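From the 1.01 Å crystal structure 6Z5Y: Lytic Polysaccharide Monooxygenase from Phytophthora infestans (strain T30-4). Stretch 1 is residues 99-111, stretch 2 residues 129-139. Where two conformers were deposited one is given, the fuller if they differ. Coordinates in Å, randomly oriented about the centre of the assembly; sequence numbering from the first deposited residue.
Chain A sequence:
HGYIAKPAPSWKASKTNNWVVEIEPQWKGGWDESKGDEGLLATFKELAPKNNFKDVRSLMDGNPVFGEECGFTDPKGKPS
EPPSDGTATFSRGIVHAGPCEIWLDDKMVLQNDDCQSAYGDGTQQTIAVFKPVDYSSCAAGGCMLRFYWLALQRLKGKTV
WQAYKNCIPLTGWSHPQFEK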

# COMPACT_ATOMS: atom_id res chain seq x y z
N PRO A 99 -4.69 -0.54 6.66
CA PRO A 99 -5.30 -0.15 5.40
C PRO A 99 -4.29 -0.10 4.25
O PRO A 99 -3.11 0.22 4.43
CB PRO A 99 -5.81 1.26 5.71
CG PRO A 99 -4.85 1.77 6.77
CD PRO A 99 -4.56 0.56 7.63
N CYS A 100 -4.80 -0.35 3.06
CA CYS A 100 -3.99 -0.23 1.85
C CYS A 100 -4.88 0.23 0.72
O CYS A 100 -6.13 0.19 0.78
CB CYS A 100 -3.19 -1.47 1.52
SG CYS A 100 -4.04 -2.77 0.61
N GLU A 101 -4.23 0.70 -0.34
CA GLU A 101 -4.95 1.25 -1.48
C GLU A 101 -4.04 1.28 -2.69
O GLU A 101 -2.81 1.30 -2.59
CB GLU A 101 -5.52 2.62 -1.14
CG GLU A 101 -4.46 3.62 -0.78
CD GLU A 101 -4.98 4.82 -0.01
OE1 GLU A 101 -5.62 4.62 1.05
OE2 GLU A 101 -4.69 5.95 -0.41
N ILE A 102 -4.69 1.30 -3.85
CA ILE A 102 -4.02 1.39 -5.17
C ILE A 102 -4.63 2.56 -5.91
O ILE A 102 -5.88 2.67 -6.01
CB ILE A 102 -4.18 0.09 -5.96
CG1 ILE A 102 -3.58 -1.09 -5.22
CG2 ILE A 102 -3.55 0.23 -7.35
CD1 ILE A 102 -3.88 -2.45 -5.82
N TRP A 103 -3.77 3.38 -6.48
CA TRP A 103 -4.13 4.52 -7.33
C TRP A 103 -3.54 4.32 -8.71
O TRP A 103 -2.44 3.78 -8.85
CB TRP A 103 -3.56 5.80 -6.74
CG TRP A 103 -4.12 6.20 -5.41
CD1 TRP A 103 -3.89 5.61 -4.20
CD2 TRP A 103 -4.95 7.32 -5.17
NE1 TRP A 103 -4.55 6.29 -3.21
CE2 TRP A 103 -5.21 7.35 -3.78
CE3 TRP A 103 -5.49 8.33 -5.98
CZ2 TRP A 103 -5.94 8.36 -3.17
CZ3 TRP A 103 -6.22 9.34 -5.37
CH2 TRP A 103 -6.45 9.33 -3.99
N LEU A 104 -4.24 4.81 -9.72
CA LEU A 104 -3.71 4.93 -11.09
C LEU A 104 -3.73 6.42 -11.39
O LEU A 104 -4.82 7.04 -11.48
CB LEU A 104 -4.56 4.14 -12.09
CG LEU A 104 -4.68 2.66 -11.80
CD1 LEU A 104 -5.57 2.00 -12.81
CD2 LEU A 104 -3.33 1.97 -11.75
N ASP A 105 -2.57 7.04 -11.42
CA ASP A 105 -2.47 8.50 -11.34
C ASP A 105 -3.36 8.97 -10.19
O ASP A 105 -3.19 8.46 -9.05
CB ASP A 105 -2.67 9.15 -12.71
CG ASP A 105 -1.64 8.68 -13.73
OD1 ASP A 105 -0.49 8.51 -13.33
OD2 ASP A 105 -2.02 8.56 -14.92
N ASP A 106 -4.23 9.92 -10.43
CA ASP A 106 -5.07 10.55 -9.39
C ASP A 106 -6.44 9.85 -9.22
O ASP A 106 -7.27 10.43 -8.56
CB ASP A 106 -5.21 12.04 -9.66
CG ASP A 106 -5.66 12.39 -11.06
OD1 ASP A 106 -6.05 11.46 -11.81
OD2 ASP A 106 -5.61 13.59 -11.42
N LYS A 107 -6.56 8.63 -9.70
CA LYS A 107 -7.79 7.84 -9.50
C LYS A 107 -7.51 6.74 -8.50
O LYS A 107 -6.67 5.85 -8.76
CB LYS A 107 -8.22 7.25 -10.83
CG LYS A 107 -9.53 6.48 -10.78
CD LYS A 107 -9.87 5.88 -12.12
CE LYS A 107 -11.13 5.06 -12.18
NZ LYS A 107 -11.37 4.54 -13.54
N MET A 108 -8.19 6.74 -7.40
CA MET A 108 -8.10 5.62 -6.44
C MET A 108 -8.95 4.47 -7.00
O MET A 108 -10.17 4.64 -7.18
CB MET A 108 -8.53 5.99 -5.02
CG MET A 108 -7.96 5.03 -3.96
SD MET A 108 -8.43 5.39 -2.25
CE MET A 108 -10.20 5.14 -2.42
N VAL A 109 -8.35 3.37 -7.30
CA VAL A 109 -9.02 2.23 -7.93
C VAL A 109 -9.28 1.09 -6.96
O VAL A 109 -10.12 0.24 -7.30
CB VAL A 109 -8.28 1.74 -9.17
CG1 VAL A 109 -8.29 2.81 -10.25
CG2 VAL A 109 -6.86 1.28 -8.89
N LEU A 110 -8.65 1.05 -5.82
CA LEU A 110 -8.90 -0.01 -4.84
C LEU A 110 -8.53 0.55 -3.47
O LEU A 110 -7.52 1.25 -3.33
CB LEU A 110 -8.10 -1.26 -5.18
CG LEU A 110 -8.22 -2.40 -4.16
CD1 LEU A 110 -8.29 -3.74 -4.85
CD2 LEU A 110 -7.06 -2.40 -3.14
N GLN A 111 -9.32 0.21 -2.48
CA GLN A 111 -9.08 0.64 -1.09
C GLN A 111 -9.68 -0.39 -0.16
O GLN A 111 -10.77 -0.87 -0.44
CB GLN A 111 -9.66 2.03 -0.87
CG GLN A 111 -9.39 2.64 0.49
CD GLN A 111 -10.21 2.11 1.64
OE1 GLN A 111 -9.75 2.13 2.81
NE2 GLN A 111 -11.44 1.75 1.38
N VAL A 129 -3.99 -11.29 -3.55
CA VAL A 129 -4.45 -10.78 -4.85
C VAL A 129 -5.41 -9.65 -4.55
O VAL A 129 -6.40 -9.82 -3.84
CB VAL A 129 -5.10 -11.86 -5.71
CG1 VAL A 129 -5.60 -11.22 -7.00
CG2 VAL A 129 -4.16 -12.99 -5.98
N PHE A 130 -5.11 -8.50 -5.12
CA PHE A 130 -5.97 -7.30 -5.00
C PHE A 130 -6.94 -7.29 -6.17
O PHE A 130 -6.52 -7.39 -7.32
CB PHE A 130 -5.11 -6.04 -5.06
CG PHE A 130 -4.06 -5.96 -3.98
CD1 PHE A 130 -4.37 -5.61 -2.69
CD2 PHE A 130 -2.74 -6.27 -4.27
CE1 PHE A 130 -3.38 -5.59 -1.71
CE2 PHE A 130 -1.76 -6.25 -3.30
CZ PHE A 130 -2.09 -5.91 -2.02
N LYS A 131 -8.22 -7.14 -5.85
CA LYS A 131 -9.27 -7.06 -6.87
C LYS A 131 -10.49 -6.40 -6.25
O LYS A 131 -10.69 -6.43 -5.04
CB LYS A 131 -9.61 -8.48 -7.21
CG LYS A 131 -10.52 -9.21 -6.21
CD LYS A 131 -9.98 -9.56 -4.81
CE LYS A 131 -10.92 -10.51 -4.08
NZ LYS A 131 -10.63 -10.64 -2.62
N PRO A 132 -11.32 -5.77 -7.09
CA PRO A 132 -11.11 -5.52 -8.52
C PRO A 132 -10.21 -4.31 -8.76
O PRO A 132 -10.23 -3.36 -7.97
CB PRO A 132 -12.51 -5.21 -9.05
CG PRO A 132 -13.18 -4.53 -7.82
CD PRO A 132 -12.60 -5.23 -6.62
N VAL A 133 -9.43 -4.36 -9.83
CA VAL A 133 -8.60 -3.22 -10.27
C VAL A 133 -8.92 -2.96 -11.73
O VAL A 133 -8.60 -3.78 -12.59
CB VAL A 133 -7.10 -3.48 -10.06
CG1 VAL A 133 -6.27 -2.26 -10.50
CG2 VAL A 133 -6.78 -3.88 -8.62
N ASP A 134 -9.53 -1.82 -11.99
CA ASP A 134 -9.88 -1.40 -13.35
C ASP A 134 -8.73 -0.53 -13.87
O ASP A 134 -8.54 0.59 -13.38
CB ASP A 134 -11.19 -0.65 -13.30
CG ASP A 134 -11.65 -0.13 -14.65
OD1 ASP A 134 -10.99 -0.36 -15.66
OD2 ASP A 134 -12.71 0.54 -14.68
N TYR A 135 -7.97 -1.02 -14.83
CA TYR A 135 -6.85 -0.30 -15.43
C TYR A 135 -7.24 0.53 -16.64
O TYR A 135 -6.36 1.10 -17.31
CB TYR A 135 -5.77 -1.29 -15.85
CG TYR A 135 -5.13 -2.04 -14.71
CD1 TYR A 135 -4.10 -1.48 -13.98
CD2 TYR A 135 -5.53 -3.33 -14.39
CE1 TYR A 135 -3.49 -2.17 -12.95
CE2 TYR A 135 -4.94 -4.03 -13.35
CZ TYR A 135 -3.89 -3.46 -12.64
OH TYR A 135 -3.25 -4.13 -11.66
N SER A 136 -8.53 0.64 -16.95
CA SER A 136 -8.92 1.27 -18.22
C SER A 136 -8.45 2.71 -18.37
O SER A 136 -8.18 3.13 -19.52
CB SER A 136 -10.41 1.21 -18.44
OG SER A 136 -11.14 1.85 -17.41
N SER A 137 -8.35 3.45 -17.28
CA SER A 137 -7.92 4.86 -17.36
C SER A 137 -6.48 4.98 -17.86
O SER A 137 -6.11 6.06 -18.30
CB SER A 137 -8.16 5.56 -16.06
OG SER A 137 -7.37 5.02 -15.00
N CYS A 138 -5.72 3.91 -17.80
CA CYS A 138 -4.30 3.92 -18.22
C CYS A 138 -4.16 3.86 -19.75
O CYS A 138 -3.05 4.03 -20.24
CB CYS A 138 -3.55 2.76 -17.62
SG CYS A 138 -3.63 2.77 -15.83
N ALA A 139 -5.24 3.61 -20.48
CA ALA A 139 -5.18 3.67 -21.96
C ALA A 139 -4.60 4.99 -22.51
O ALA A 139 -3.71 4.92 -23.39
CB ALA A 139 -6.55 3.42 -22.51
O HOH W 1 -6.19 7.21 -13.93
O HOH W 2 -9.03 3.01 -14.42
O HOH W 3 -13.37 2.28 -12.82
O HOH W 4 -10.99 -0.37 -9.89
O HOH W 5 -11.67 -1.80 -6.32

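Stretch 1 is a β-hairpin. Its strands, 100-104 and 107-111, are joined by a type II' turn from Leu-104 to Lys-107, and Asp-105 takes the positive phi that the first corner of such a turn requires. Backbone hydrogen bonds close the turn, Leu-104 N to Lys-107 O at 2.8 Å and Lys-107 N to Leu-104 O at 3.0 Å. Farther along, Ile-102 O accepts from both Val-109 N (2.9 Å) and Leu-110 N (3.2 Å), a doubled bond that marks an irregularity in the pairing; the psi of -16° at Val-109 fits this, and the side chains of Val-109 and Leu-110 both start toward stretch 2. Stretch 2 leaves its short strand through a cis peptide bond before Pro-132 and ends in a 3-10 segment. No direct hydrogen bond joins the stretches, so apolar packing and water hold them together.

On the first strand, alternation sets the contact: Cys-100, Ile-102 and Leu-104 point toward stretch 2, whereas Glu-101 points away. Phe-130 offers a broad hydrocarbon surface, its CB lying 3.9 Å from Ile-102 CD1 and equally 3.9 Å from Leu-110 CD1. Cys-100 SG approaches Phe-130 CE1 at 3.7 Å, obliquely to the ring; sulfur is polarizable and tolerates such company. Val-133 continues the patch, with its CG1 3.9 Å from Val-109 CG2 and its CG2 4.1 Å from Leu-110 CD1. Leu-104, the residue most covered by the other stretch, sends CD1 to within 3.7 Å of Cys-138 SG and 4.0 Å of Tyr-135 CD1. A leucine suits this place because its branched, wholly apolar end reaches Cys-138 and Tyr-135 and needs no polar partner, although CD1 also sits 3.3 Å from the backbone atom Asp-134 O.

At the exposed margin, charge and water take over. The extended Lys-107 brings NZ to 4.4 Å from Asp-134 OD2, too far for a salt bridge but close enough for electrostatic attraction. Water 3 spans the gap, accepting from Lys-107 NZ (3.1 Å) and donating to Asp-134 OD2 (2.6 Å). Water 2 accepts from Lys-107 NZ (2.9 Å) and Ser-137 N (3.0 Å) while donating to Asp-134 O (2.7 Å). Asp-134 also steadies its own loop, as OD1 accepts from Ser-136 N at 3.0 Å.

Water also links backbone groups that do not pair directly. Water 4 donates to Val-109 O (2.8 Å) and accepts from Asp-134 N (2.9 Å). Water 5 donates to two carbonyls, Val-109 O and Pro-132 O, each at 2.7 Å; with those oxygens 3.7 Å apart and neither able to donate, a water is an apt mediator.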